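Local coordinates for 5'-Methylthioadenosine Nucleosidase (Arabidopsis thaliana, PDB 3LGS), which is a nucleosidase of the phosphorylase superfamily that binds S-adenosyl-L-homocysteine or adenine in one shared pocket, at residues 29-34 with 74-79; 115-120 with 196-201; 125-130 with 221-226; 175-180 with 202-207. All coordinates share one frame; numbering follows the deposited sequence.

Interaction 1: residues 29-34 with 74-79; sequences VVFVIA and INVVCP
Val29 to Ile33 run beside Ile74 to Cys78 as a parallel strand pair in the mixed sheet of the phosphorylase-superfamily fold, the two axes 21° apart. Four nearly straight backbone hydrogen bonds join them. Phe31 serves twice, giving its N to Asn75 O at 2.7 Å and receiving Val77 N at its own O at 2.8 Å. Asn75 N to Val29 O and Ile33 N to Val77 O carry the pattern on at the two ends.

Apolar side chains pack on both faces of the pair. On the face of Phe31 and Val76, the Phe31 ring turns its edge to Asn75 O and to Ile74 CG2, while Ile33 CD1 reaches across to Val76 CG1 at 3.8 Å; Leu42 and Ala39 of helix 36-46 pack on this side. The face of Val30, Val32 and Val77 meets helix 92-106. There a chi1 of 68° lodges Val77 CG1 between its own backbone N and carbonyl carbon, and the methyl lies alongside Val32 CG2 at 3.9 Å and slants across Val30 CG1 at 4.1 Å.

Beyond the last bond the proline ring leans on two successive carbonyls, Pro79 CD lying 3.3 Å from Ile33 O and Pro79 CG 3.3 Å from Ala34 O.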
loop_
_atom_site.group_PDB
_atom_site.type_symbol
_atom_site.label_atom_id
_atom_site.label_comp_id
_atom_site.label_asym_id
_atom_site.label_seq_id
_atom_site.Cartn_x
_atom_site.Cartn_y
_atom_site.Cartn_z
ATOM N N VAL A 29 10.267 -20.793 -1.920
ATOM C CA VAL A 29 9.279 -19.997 -2.645
ATOM C C VAL A 29 8.282 -19.364 -1.687
ATOM O O VAL A 29 7.818 -20.007 -0.752
ATOM C CB VAL A 29 8.507 -20.815 -3.716
ATOM C CG1 VAL A 29 7.496 -19.928 -4.442
ATOM C CG2 VAL A 29 9.466 -21.434 -4.733
ATOM N N VAL A 30 7.961 -18.094 -1.921
ATOM C CA VAL A 30 6.849 -17.453 -1.219
ATOM C C VAL A 30 5.689 -17.239 -2.194
ATOM O O VAL A 30 5.890 -16.739 -3.302
ATOM C CB VAL A 30 7.286 -16.135 -0.506
ATOM C CG1 VAL A 30 6.070 -15.278 -0.078
ATOM C CG2 VAL A 30 8.119 -16.473 0.694
ATOM N N PHE A 31 4.502 -17.685 -1.787
ATOM C CA PHE A 31 3.231 -17.303 -2.414
ATOM C C PHE A 31 2.579 -16.164 -1.645
ATOM O O PHE A 31 2.448 -16.223 -0.429
ATOM C CB PHE A 31 2.230 -18.461 -2.439
ATOM C CG PHE A 31 2.441 -19.425 -3.562
ATOM C CD1 PHE A 31 3.269 -20.534 -3.402
ATOM C CD2 PHE A 31 1.798 -19.246 -4.773
ATOM C CE1 PHE A 31 3.456 -21.437 -4.449
ATOM C CE2 PHE A 31 1.975 -20.142 -5.826
ATOM C CZ PHE A 31 2.801 -21.239 -5.663
ATOM N N VAL A 32 2.165 -15.140 -2.376
ATOM C CA VAL A 32 1.412 -14.055 -1.805
ATOM C C VAL A 32 -0.004 -14.168 -2.358
ATOM O O VAL A 32 -0.233 -13.912 -3.535
ATOM C CB VAL A 32 2.045 -12.682 -2.138
ATOM C CG1 VAL A 32 1.174 -11.541 -1.585
ATOM C CG2 VAL A 32 3.470 -12.584 -1.560
ATOM N N ILE A 33 -0.954 -14.554 -1.511
ATOM C CA ILE A 33 -2.322 -14.774 -1.959
ATOM C C ILE A 33 -3.297 -13.918 -1.128
ATOM O O ILE A 33 -3.315 -14.016 0.095
ATOM C CB ILE A 33 -2.700 -16.286 -1.919
ATOM C CG1 ILE A 33 -1.723 -17.118 -2.777
ATOM C CG2 ILE A 33 -4.178 -16.501 -2.360
ATOM C CD1 ILE A 33 -1.920 -18.645 -2.663
ATOM N N ALA A 34 -4.101 -13.095 -1.789
ATOM C CA ALA A 34 -4.951 -12.101 -1.081
ATOM C C ALA A 34 -6.161 -12.656 -0.309
ATOM O O ALA A 34 -6.568 -12.082 0.693
ATOM C CB ALA A 34 -5.405 -11.019 -2.031
ATOM N N ILE A 74 8.202 -24.250 0.968
ATOM C CA ILE A 74 7.074 -23.485 0.430
ATOM C C ILE A 74 6.369 -22.683 1.516
ATOM O O ILE A 74 5.878 -23.235 2.508
ATOM C CB ILE A 74 6.059 -24.395 -0.336
ATOM C CG1 ILE A 74 6.745 -25.083 -1.524
ATOM C CG2 ILE A 74 4.836 -23.586 -0.823
ATOM C CD1 ILE A 74 6.044 -26.349 -1.992
ATOM N N ASN A 75 6.337 -21.372 1.312
ATOM C CA ASN A 75 5.590 -20.471 2.177
ATOM C C ASN A 75 4.420 -19.847 1.439
ATOM O O ASN A 75 4.574 -19.402 0.303
ATOM C CB ASN A 75 6.522 -19.432 2.760
ATOM C CG ASN A 75 7.506 -20.048 3.731
ATOM O OD1 ASN A 75 7.117 -20.523 4.802
ATOM N ND2 ASN A 75 8.782 -20.067 3.360
ATOM N N VAL A 76 3.238 -19.898 2.048
ATOM C CA VAL A 76 2.066 -19.209 1.502
ATOM C C VAL A 76 1.606 -18.170 2.505
ATOM O O VAL A 76 1.271 -18.516 3.645
ATOM C CB VAL A 76 0.883 -20.174 1.219
ATOM C CG1 VAL A 76 -0.269 -19.402 0.621
ATOM C CG2 VAL A 76 1.307 -21.275 0.281
ATOM N N VAL A 77 1.570 -16.905 2.091
ATOM C CA VAL A 77 1.191 -15.823 3.015
ATOM C C VAL A 77 -0.088 -15.117 2.543
ATOM O O VAL A 77 -0.271 -14.878 1.351
ATOM C CB VAL A 77 2.384 -14.829 3.269
ATOM C CG1 VAL A 77 2.727 -14.013 2.017
ATOM C CG2 VAL A 77 2.104 -13.912 4.441
ATOM N N CYS A 78 -0.987 -14.829 3.475
ATOM C CA CYS A 78 -2.237 -14.127 3.171
ATOM C C CYS A 78 -2.366 -12.977 4.162
ATOM O O CYS A 78 -1.913 -13.121 5.306
ATOM C CB CYS A 78 -3.453 -15.069 3.302
ATOM S SG CYS A 78 -3.297 -16.616 2.389
ATOM N N PRO A 79 -2.980 -11.846 3.728
ATOM C CA PRO A 79 -3.163 -10.628 4.536
ATOM C C PRO A 79 -4.162 -10.803 5.663
ATOM O O PRO A 79 -4.333 -9.909 6.486
ATOM C CB PRO A 79 -3.712 -9.607 3.532
ATOM C CG PRO A 79 -4.409 -10.447 2.513
ATOM C CD PRO A 79 -3.563 -11.693 2.384
#

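Interaction 2: residues 115-120 with 196-201; sequences GTCGGF and ATLKDM. With SAH (S-adenosyl-L-homocysteine), chain E; ADE (adenine), chain F.
Thr197 O accepts a hydrogen bond from Phe120 N at 3.0 Å and is also approached by the CA-H of Gly119 and, in the ring plane, by the edge of Phe120, whose CD2 comes to 3.5 Å. A chi1 of -72° folds that ring back beside its own backbone N and so against the same oxygen. Gly118 and Lys199 form an antiparallel hydrogen-bonded pair: Gly118 N meets Lys199 O at 2.8 Å in the carbonyl plane, whereas Lys199 N reaches Gly118 O at 3.0 Å from 37° above its plane. Cys117 SG packs on Leu198 CD2 at 3.6 Å.

The pair walls the ligand pocket. S-adenosyl-L-homocysteine and adenine overlap there as alternative occupants. Lys199 runs extended past the purine and bends last, leaving NZ 3.0 Å from N1 of the former while Ser180 O and Asp182 O hold it; Met201 N donates to ligand O2' at 3.0 Å.

Strand 110-119 has strand 217-224 as another neighbour, strand 198-200 pairs also with 172-177, and Met201 leads into helix 203-212.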
loop_
_atom_site.group_PDB
_atom_site.type_symbol
_atom_site.label_atom_id
_atom_site.label_comp_id
_atom_site.label_asym_id
_atom_site.label_seq_id
_atom_site.Cartn_x
_atom_site.Cartn_y
_atom_site.Cartn_z
ATOM N N GLY A 115 -3.587 -15.249 -7.685
ATOM C CA GLY A 115 -4.867 -14.658 -7.342
ATOM C C GLY A 115 -5.821 -14.681 -8.501
ATOM O O GLY A 115 -5.548 -15.272 -9.554
ATOM N N THR A 116 -6.963 -14.044 -8.286
ATOM C CA THR A 116 -7.990 -13.932 -9.297
ATOM C C THR A 116 -7.909 -12.539 -9.883
ATOM O O THR A 116 -7.272 -11.652 -9.309
ATOM C CB THR A 116 -9.393 -14.176 -8.705
ATOM O OG1 THR A 116 -9.513 -13.495 -7.446
ATOM C CG2 THR A 116 -9.637 -15.673 -8.514
ATOM N N CYS A 117 -8.550 -12.349 -11.029
ATOM C CA CYS A 117 -8.447 -11.116 -11.770
ATOM C C CYS A 117 -9.617 -11.040 -12.731
ATOM O O CYS A 117 -10.284 -12.041 -12.995
ATOM C CB CYS A 117 -7.124 -11.085 -12.547
ATOM S SG CYS A 117 -7.064 -12.191 -13.983
ATOM N N GLY A 118 -9.891 -9.841 -13.225
ATOM C CA GLY A 118 -10.803 -9.674 -14.343
ATOM C C GLY A 118 -9.991 -9.775 -15.614
ATOM O O GLY A 118 -8.774 -9.579 -15.593
ATOM N N GLY A 119 -10.656 -10.073 -16.719
ATOM C CA GLY A 119 -9.990 -10.227 -18.015
ATOM C C GLY A 119 -10.761 -9.509 -19.101
ATOM O O GLY A 119 -11.971 -9.340 -18.997
ATOM N N PHE A 120 -10.049 -9.054 -20.129
ATOM C CA PHE A 120 -10.677 -8.454 -21.290
ATOM C C PHE A 120 -10.787 -9.485 -22.408
ATOM O O PHE A 120 -9.764 -9.952 -22.943
ATOM C CB PHE A 120 -9.887 -7.212 -21.747
ATOM C CG PHE A 120 -10.036 -6.032 -20.821
ATOM C CD1 PHE A 120 -11.033 -5.089 -21.031
ATOM C CD2 PHE A 120 -9.195 -5.882 -19.719
ATOM C CE1 PHE A 120 -11.184 -4.004 -20.159
ATOM C CE2 PHE A 120 -9.340 -4.809 -18.856
ATOM C CZ PHE A 120 -10.334 -3.864 -19.079
ATOM N N ALA A 196 -3.677 -3.473 -21.174
ATOM C CA ALA A 196 -3.715 -4.601 -20.248
ATOM C C ALA A 196 -4.699 -5.635 -20.731
ATOM O O ALA A 196 -5.736 -5.296 -21.321
ATOM C CB ALA A 196 -4.107 -4.145 -18.837
ATOM N N THR A 197 -4.369 -6.893 -20.466
ATOM C CA THR A 197 -5.279 -8.006 -20.680
ATOM C C THR A 197 -6.012 -8.299 -19.366
ATOM O O THR A 197 -7.181 -8.687 -19.365
ATOM C CB THR A 197 -4.495 -9.252 -21.206
ATOM O OG1 THR A 197 -3.894 -8.924 -22.468
ATOM C CG2 THR A 197 -5.395 -10.447 -21.405
ATOM N N LEU A 198 -5.315 -8.076 -18.255
ATOM C CA LEU A 198 -5.783 -8.477 -16.926
ATOM C C LEU A 198 -5.888 -7.294 -15.956
ATOM O O LEU A 198 -5.052 -6.401 -15.995
ATOM C CB LEU A 198 -4.834 -9.531 -16.358
ATOM C CG LEU A 198 -4.533 -10.748 -17.239
ATOM C CD1 LEU A 198 -3.292 -11.507 -16.754
ATOM C CD2 LEU A 198 -5.726 -11.712 -17.340
ATOM N N LYS A 199 -6.890 -7.324 -15.080
ATOM C CA LYS A 199 -7.134 -6.301 -14.042
ATOM C C LYS A 199 -7.237 -6.939 -12.636
ATOM O O LYS A 199 -8.011 -7.884 -12.423
ATOM C CB LYS A 199 -8.420 -5.537 -14.382
ATOM C CG LYS A 199 -8.815 -4.423 -13.431
ATOM C CD LYS A 199 -10.100 -3.755 -13.875
ATOM C CE LYS A 199 -10.500 -2.629 -12.928
ATOM N NZ LYS A 199 -10.863 -3.134 -11.547
ATOM N N ASP A 200 -6.458 -6.438 -11.673
ATOM C CA ASP A 200 -6.469 -7.019 -10.335
ATOM C C ASP A 200 -6.345 -5.942 -9.261
ATOM O O ASP A 200 -6.431 -4.756 -9.577
ATOM C CB ASP A 200 -5.381 -8.093 -10.197
ATOM C CG ASP A 200 -4.040 -7.518 -9.829
ATOM O OD1 ASP A 200 -3.744 -6.364 -10.240
ATOM O OD2 ASP A 200 -3.291 -8.216 -9.108
ATOM N N MET A 201 -6.148 -6.350 -8.001
ATOM C CA MET A 201 -6.084 -5.399 -6.888
ATOM C C MET A 201 -4.784 -5.344 -6.044
ATOM O O MET A 201 -4.752 -4.623 -5.045
ATOM C CB MET A 201 -7.308 -5.583 -5.985
ATOM C CG MET A 201 -8.642 -5.250 -6.665
ATOM S SD MET A 201 -10.097 -5.779 -5.727
ATOM C CE MET A 201 -9.927 -4.721 -4.289
HETATM C "C4'" SAH E . -9.983 -10.389 -5.669
HETATM O "O4'" SAH E . -9.773 -10.902 -6.990
HETATM C "C3'" SAH E . -9.372 -8.999 -5.633
HETATM O "O3'" SAH E . -8.387 -8.919 -4.591
HETATM C "C2'" SAH E . -8.720 -8.789 -6.993
HETATM O "O2'" SAH E . -7.287 -8.835 -6.866
HETATM C "C1'" SAH E . -9.175 -9.939 -7.867
HETATM N N9 SAH E . -10.102 -9.519 -8.968
HETATM C C8 SAH E . -10.979 -10.333 -9.597
HETATM N N7 SAH E . -11.668 -9.670 -10.559
HETATM C C5 SAH E . -11.239 -8.399 -10.567
HETATM C C6 SAH E . -11.559 -7.168 -11.338
HETATM N N6 SAH E . -12.506 -7.147 -12.315
HETATM N N1 SAH E . -10.882 -6.045 -11.021
HETATM C C2 SAH E . -9.957 -6.039 -10.053
HETATM N N3 SAH E . -9.618 -7.117 -9.324
HETATM C C4 SAH E . -10.209 -8.311 -9.521
HETATM N N9 ADE F . -10.314 -9.414 -9.212
HETATM C C8 ADE F . -11.182 -10.200 -9.922
HETATM N N7 ADE F . -11.820 -9.548 -10.862
HETATM C C5 ADE F . -11.349 -8.255 -10.760
HETATM C C6 ADE F . -11.640 -7.075 -11.476
HETATM N N6 ADE F . -12.528 -7.012 -12.478
HETATM N N1 ADE F . -10.992 -5.952 -11.109
HETATM C C2 ADE F . -10.121 -6.017 -10.102
HETATM N N3 ADE F . -9.764 -7.064 -9.364
HETATM C C4 ADE F . -10.421 -8.161 -9.748
#

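Interaction 3: residues 125-130 with 221-226; sequences ANIGDV and KAVTDL. With SAH (S-adenosyl-L-homocysteine), chain E; ADE (adenine), chain F.
A type II beta turn from Asn126 to Asp129 docks on Val223 of strand 217-224. Gly128 N donates to Val223 O at 2.9 Å, in the carbonyl plane, and Val223 N returns a bond of 2.9 Å to Asp129 O. The valine side chain points into the turn, CB lying 3.4 Å from Asn126 O, with CG1 leaning on Asn126 and CG2 on Asp129. Gly128 takes the positive phi, 98°, of the third turn position. Asn126 N meets Asp129 OD2 from above the carboxylate plane at 2.9 Å, and the same oxygen forms a salt bridge with Lys171. Farther on, Ile127 CG1 slants across Leu226 CG at 4.0 Å.

Just beyond Val223, where the chain turns a corner, two side chains face the ligand: Thr224 OG1 donates to Asp225 OD2 at 2.8 Å, and that oxygen lies 3.0 Å from N7 of S-adenosyl-L-homocysteine.

Strand 217-224 runs antiparallel to 130-138 and parallel to 110-119, while Glu236 and Asn240 of helix 233-259 hydrogen-bond to Leu226 N and Thr224 O.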
loop_
_atom_site.group_PDB
_atom_site.type_symbol
_atom_site.label_atom_id
_atom_site.label_comp_id
_atom_site.label_asym_id
_atom_site.label_seq_id
_atom_site.Cartn_x
_atom_site.Cartn_y
_atom_site.Cartn_z
ATOM N N ALA A 125 -8.763 -13.012 -23.287
ATOM C CA ALA A 125 -8.991 -13.637 -21.973
ATOM C C ALA A 125 -10.339 -14.352 -21.915
ATOM O O ALA A 125 -11.335 -13.844 -22.433
ATOM C CB ALA A 125 -8.878 -12.597 -20.836
ATOM N N ASN A 126 -10.361 -15.528 -21.297
ATOM C CA ASN A 126 -11.600 -16.244 -21.034
ATOM C C ASN A 126 -11.690 -16.595 -19.550
ATOM O O ASN A 126 -10.672 -16.787 -18.885
ATOM C CB ASN A 126 -11.695 -17.534 -21.873
ATOM C CG ASN A 126 -11.753 -17.267 -23.373
ATOM O OD1 ASN A 126 -12.671 -16.614 -23.869
ATOM N ND2 ASN A 126 -10.774 -17.792 -24.106
ATOM N N ILE A 127 -12.907 -16.687 -19.033
ATOM C CA ILE A 127 -13.125 -17.142 -17.655
ATOM C C ILE A 127 -12.499 -18.519 -17.416
ATOM O O ILE A 127 -12.736 -19.448 -18.179
ATOM C CB ILE A 127 -14.634 -17.089 -17.283
ATOM C CG1 ILE A 127 -15.052 -15.617 -17.111
ATOM C CG2 ILE A 127 -14.926 -17.882 -16.007
ATOM C CD1 ILE A 127 -16.523 -15.376 -17.067
ATOM N N GLY A 128 -11.670 -18.620 -16.373
ATOM C CA GLY A 128 -11.001 -19.885 -16.018
ATOM C C GLY A 128 -9.576 -19.991 -16.528
ATOM O O GLY A 128 -8.814 -20.835 -16.070
ATOM N N ASP A 129 -9.223 -19.136 -17.483
ATOM C CA ASP A 129 -7.844 -18.986 -17.909
ATOM C C ASP A 129 -6.968 -18.576 -16.716
ATOM O O ASP A 129 -7.351 -17.727 -15.906
ATOM C CB ASP A 129 -7.739 -17.931 -19.023
ATOM C CG ASP A 129 -8.327 -18.406 -20.340
ATOM O OD1 ASP A 129 -8.736 -19.579 -20.405
ATOM O OD2 ASP A 129 -8.373 -17.615 -21.312
ATOM N N VAL A 130 -5.807 -19.206 -16.604
ATOM C CA VAL A 130 -4.827 -18.811 -15.608
ATOM C C VAL A 130 -3.624 -18.258 -16.370
ATOM O O VAL A 130 -2.930 -19.000 -17.059
ATOM C CB VAL A 130 -4.401 -19.990 -14.709
ATOM C CG1 VAL A 130 -3.411 -19.509 -13.658
ATOM C CG2 VAL A 130 -5.630 -20.607 -14.040
ATOM N N LYS A 221 -2.516 -15.259 -12.463
ATOM C CA LYS A 221 -3.767 -14.529 -12.386
ATOM C C LYS A 221 -4.869 -15.294 -13.145
ATOM O O LYS A 221 -4.795 -15.510 -14.357
ATOM C CB LYS A 221 -3.580 -13.112 -12.978
ATOM C CG LYS A 221 -2.498 -12.262 -12.264
ATOM C CD LYS A 221 -2.975 -11.881 -10.858
ATOM C CE LYS A 221 -1.929 -11.195 -10.026
ATOM N NZ LYS A 221 -2.513 -10.790 -8.707
ATOM N N ALA A 222 -5.884 -15.709 -12.407
ATOM C CA ALA A 222 -6.947 -16.553 -12.926
ATOM C C ALA A 222 -8.198 -15.700 -13.109
ATOM O O ALA A 222 -8.661 -15.054 -12.163
ATOM C CB ALA A 222 -7.204 -17.686 -11.949
ATOM N N VAL A 223 -8.725 -15.688 -14.328
ATOM C CA VAL A 223 -9.841 -14.822 -14.732
ATOM C C VAL A 223 -11.192 -15.284 -14.175
ATOM O O VAL A 223 -11.679 -16.367 -14.538
ATOM C CB VAL A 223 -9.940 -14.745 -16.289
ATOM C CG1 VAL A 223 -11.025 -13.776 -16.725
ATOM C CG2 VAL A 223 -8.625 -14.354 -16.892
ATOM N N THR A 224 -11.806 -14.457 -13.322
ATOM C CA THR A 224 -13.124 -14.785 -12.750
ATOM C C THR A 224 -14.285 -14.098 -13.456
ATOM O O THR A 224 -15.442 -14.524 -13.320
ATOM C CB THR A 224 -13.216 -14.487 -11.216
ATOM O OG1 THR A 224 -12.806 -13.149 -10.940
ATOM C CG2 THR A 224 -12.374 -15.449 -10.402
ATOM N N ASP A 225 -13.979 -13.017 -14.178
ATOM C CA ASP A 225 -15.005 -12.186 -14.811
ATOM C C ASP A 225 -14.437 -11.388 -15.971
ATOM O O ASP A 225 -13.257 -10.985 -15.950
ATOM C CB ASP A 225 -15.573 -11.197 -13.807
ATOM C CG ASP A 225 -14.490 -10.379 -13.137
ATOM O OD1 ASP A 225 -14.169 -9.279 -13.641
ATOM O OD2 ASP A 225 -13.939 -10.860 -12.130
ATOM N N LEU A 226 -15.293 -11.152 -16.964
ATOM C CA LEU A 226 -14.937 -10.364 -18.148
ATOM C C LEU A 226 -15.346 -8.898 -17.992
ATOM O O LEU A 226 -16.545 -8.551 -17.938
ATOM C CB LEU A 226 -15.512 -10.997 -19.426
ATOM C CG LEU A 226 -15.086 -12.468 -19.636
ATOM C CD1 LEU A 226 -15.851 -13.164 -20.797
ATOM C CD2 LEU A 226 -13.571 -12.561 -19.846
HETATM C "C4'" SAH E . -9.983 -10.389 -5.669
HETATM O "O4'" SAH E . -9.773 -10.902 -6.990
HETATM C "C3'" SAH E . -9.372 -8.999 -5.633
HETATM O "O3'" SAH E . -8.387 -8.919 -4.591
HETATM C "C2'" SAH E . -8.720 -8.789 -6.993
HETATM O "O2'" SAH E . -7.287 -8.835 -6.866
HETATM C "C1'" SAH E . -9.175 -9.939 -7.867
HETATM N N9 SAH E . -10.102 -9.519 -8.968
HETATM C C8 SAH E . -10.979 -10.333 -9.597
HETATM N N7 SAH E . -11.668 -9.670 -10.559
HETATM C C5 SAH E . -11.239 -8.399 -10.567
HETATM C C6 SAH E . -11.559 -7.168 -11.338
HETATM N N6 SAH E . -12.506 -7.147 -12.315
HETATM N N1 SAH E . -10.882 -6.045 -11.021
HETATM C C2 SAH E . -9.957 -6.039 -10.053
HETATM N N3 SAH E . -9.618 -7.117 -9.324
HETATM C C4 SAH E . -10.209 -8.311 -9.521
HETATM N N9 ADE F . -10.314 -9.414 -9.212
HETATM C C8 ADE F . -11.182 -10.200 -9.922
HETATM N N7 ADE F . -11.820 -9.548 -10.862
HETATM C C5 ADE F . -11.349 -8.255 -10.760
HETATM C C6 ADE F . -11.640 -7.075 -11.476
HETATM N N6 ADE F . -12.528 -7.012 -12.478
HETATM N N1 ADE F . -10.992 -5.952 -11.109
HETATM C C2 ADE F . -10.121 -6.017 -10.102
HETATM N N3 ADE F . -9.764 -7.064 -9.364
HETATM C C4 ADE F . -10.421 -8.161 -9.748
#

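Interaction 4: residues 175-180 with 202-207; sequences LSTGDS and EGAAVA. With SAH (S-adenosyl-L-homocysteine), chain E.
Thr177 CG2 sits almost squarely over one face of the peptide joining Glu202 to Gly203, 3.8 Å from Glu202 C. At the oxygen end of this flat group, Glu202 O takes two bonds from opposite faces: Ala205 N, on the Thr177 side, at 2.8 Å and Val206 N at 3.1 Å. With chi1 at -63° the threonine splits its branches, the methyl going to the peptide while OG1 turns to the opening turn of the helix. OG1 accepts Ala204 N at 2.8 Å and also hydrogen-bonds Asp200 OD1, so two partners fix its rotation; Ala204 CB packs against OG1 at 3.5 Å.

This is a helix N-terminus met by a strand end, segment axes at 93°. Glu202 holds the N-cap position of helix 203-212, yet the amides of the first turn find side-chain acceptors beyond it: Thr177 serves Ala204 N, and Asp200 OD2 serves Gly203 N. Leu175 CD2 comes to 3.8 Å from Gly203 CA, which has no side chain to fend it off.

The Glu202 side chain leaves the backbone away from Thr177. Two conformers are modelled, so its contacts are tentative: in one, OE1 lies 3.3 Å from O2' of S-adenosyl-L-homocysteine, while OE2 forms a salt bridge with Lys221 and a hydrogen bond with Asn113. Ala205 packs on Val93 of the second subunit.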
loop_
_atom_site.group_PDB
_atom_site.type_symbol
_atom_site.label_atom_id
_atom_site.label_comp_id
_atom_site.label_asym_id
_atom_site.label_seq_id
_atom_site.Cartn_x
_atom_site.Cartn_y
_atom_site.Cartn_z
ATOM N N LEU A 175 -0.716 -6.981 -16.768
ATOM C CA LEU A 175 -1.655 -6.812 -15.658
ATOM C C LEU A 175 -1.748 -5.350 -15.246
ATOM O O LEU A 175 -0.731 -4.665 -15.131
ATOM C CB LEU A 175 -1.253 -7.685 -14.457
ATOM C CG LEU A 175 -2.058 -7.565 -13.152
ATOM C CD1 LEU A 175 -3.388 -8.269 -13.231
ATOM C CD2 LEU A 175 -1.262 -8.115 -11.983
ATOM N N SER A 176 -2.970 -4.882 -15.012
ATOM C CA SER A 176 -3.189 -3.538 -14.489
ATOM C C SER A 176 -3.844 -3.538 -13.101
ATOM O O SER A 176 -4.974 -4.017 -12.944
ATOM C CB SER A 176 -4.018 -2.722 -15.478
ATOM O OG SER A 176 -4.008 -1.366 -15.088
ATOM N N THR A 177 -3.148 -2.953 -12.117
ATOM C CA THR A 177 -3.541 -2.976 -10.685
ATOM C C THR A 177 -4.193 -1.686 -10.160
ATOM O O THR A 177 -3.806 -0.584 -10.545
ATOM C CB THR A 177 -2.304 -3.274 -9.796
ATOM O OG1 THR A 177 -1.791 -4.581 -10.109
ATOM C CG2 THR A 177 -2.649 -3.191 -8.284
ATOM N N GLY A 178 -5.161 -1.849 -9.260
ATOM C CA GLY A 178 -5.894 -0.755 -8.652
ATOM C C GLY A 178 -6.702 -1.259 -7.463
ATOM O O GLY A 178 -7.067 -2.440 -7.398
ATOM N N ASP A 179 -6.996 -0.382 -6.514
ATOM C CA ASP A 179 -7.626 -0.838 -5.272
ATOM C C ASP A 179 -9.148 -0.967 -5.365
ATOM O O ASP A 179 -9.798 -1.215 -4.353
ATOM C CB ASP A 179 -7.237 0.064 -4.099
ATOM C CG ASP A 179 -5.882 -0.265 -3.550
ATOM O OD1 ASP A 179 -5.793 -1.245 -2.765
ATOM O OD2 ASP A 179 -4.911 0.464 -3.891
ATOM N N SER A 180 -9.696 -0.801 -6.568
ATOM C CA SER A 180 -11.132 -0.955 -6.777
ATOM C C SER A 180 -11.496 -2.170 -7.644
ATOM O O SER A 180 -10.876 -2.421 -8.670
ATOM C CB SER A 180 -11.746 0.319 -7.359
ATOM O OG SER A 180 -11.549 1.431 -6.491
ATOM N N GLU A 202 -3.722 -6.061 -6.441
ATOM C CA GLU A 202 -2.481 -6.085 -5.655
ATOM C C GLU A 202 -1.204 -6.153 -6.492
ATOM O O GLU A 202 -0.147 -5.674 -6.069
ATOM C CB GLU A 202 -2.499 -7.246 -4.635
ATOM C CG GLU A 202 -2.228 -8.654 -5.199
ATOM C CD GLU A 202 -3.480 -9.509 -5.312
ATOM O OE1 GLU A 202 -4.584 -8.991 -5.052
ATOM O OE2 GLU A 202 -3.364 -10.706 -5.652
ATOM N N GLY A 203 -1.302 -6.771 -7.661
ATOM C CA GLY A 203 -0.141 -7.111 -8.480
ATOM C C GLY A 203 1.007 -6.123 -8.584
ATOM O O GLY A 203 2.168 -6.481 -8.344
ATOM N N ALA A 204 0.699 -4.888 -8.982
ATOM C CA ALA A 204 1.740 -3.887 -9.182
ATOM C C ALA A 204 2.432 -3.509 -7.868
ATOM O O ALA A 204 3.601 -3.112 -7.866
ATOM C CB ALA A 204 1.186 -2.679 -9.872
ATOM N N ALA A 205 1.727 -3.680 -6.750
ATOM C CA ALA A 205 2.274 -3.337 -5.430
ATOM C C ALA A 205 3.186 -4.428 -4.919
ATOM O O ALA A 205 4.188 -4.131 -4.280
ATOM C CB ALA A 205 1.157 -3.064 -4.425
ATOM N N VAL A 206 2.833 -5.689 -5.186
ATOM C CA VAL A 206 3.745 -6.809 -4.928
ATOM C C VAL A 206 5.045 -6.629 -5.747
ATOM O O VAL A 206 6.155 -6.795 -5.211
ATOM C CB VAL A 206 3.099 -8.182 -5.224
ATOM C CG1 VAL A 206 4.090 -9.301 -4.915
ATOM C CG2 VAL A 206 1.822 -8.380 -4.387
ATOM N N ALA A 207 4.893 -6.271 -7.026
ATOM C CA ALA A 207 6.034 -5.976 -7.895
ATOM C C ALA A 207 6.902 -4.833 -7.370
ATOM O O ALA A 207 8.122 -4.947 -7.343
ATOM C CB ALA A 207 5.586 -5.692 -9.310
HETATM C "C4'" SAH E . -9.983 -10.389 -5.669
HETATM O "O4'" SAH E . -9.773 -10.902 -6.990
HETATM C "C3'" SAH E . -9.372 -8.999 -5.633
HETATM O "O3'" SAH E . -8.387 -8.919 -4.591
HETATM C "C2'" SAH E . -8.720 -8.789 -6.993
HETATM O "O2'" SAH E . -7.287 -8.835 -6.866
HETATM C "C1'" SAH E . -9.175 -9.939 -7.867
HETATM N N9 SAH E . -10.102 -9.519 -8.968
HETATM C C8 SAH E . -10.979 -10.333 -9.597
HETATM N N7 SAH E . -11.668 -9.670 -10.559
HETATM C C5 SAH E . -11.239 -8.399 -10.567
HETATM C C6 SAH E . -11.559 -7.168 -11.338
HETATM N N6 SAH E . -12.506 -7.147 -12.315
HETATM N N1 SAH E . -10.882 -6.045 -11.021
HETATM C C2 SAH E . -9.957 -6.039 -10.053
HETATM N N3 SAH E . -9.618 -7.117 -9.324
HETATM C C4 SAH E . -10.209 -8.311 -9.521
#

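In the fold
All four contacts reach one mixed sheet. Interactions 2 and 3, with centres 8 Å apart, meet along neighbouring strands 110-119 and 217-224, and both line the purine site. Between them Asp200 OD2 and Lys221 NZ form a salt bridge of 2.7 Å. Interaction 4 lies about 9 Å from interaction 2, centre to centre; strand 198-200 runs beside 172-177 and leads into the helix, where Glu202, in one of its conformers, comes near the ligand ribose. Interaction 1 stands on the far side of the chain's centre from 2 and 3, about 19 Å and 21 Å away between centres, but touches interaction 4 through Val32 CG1 and Val206 CG2 at 4.3 Å, and its Ala34 side chain approaches S-adenosyl-L-homocysteine to about 4 Å.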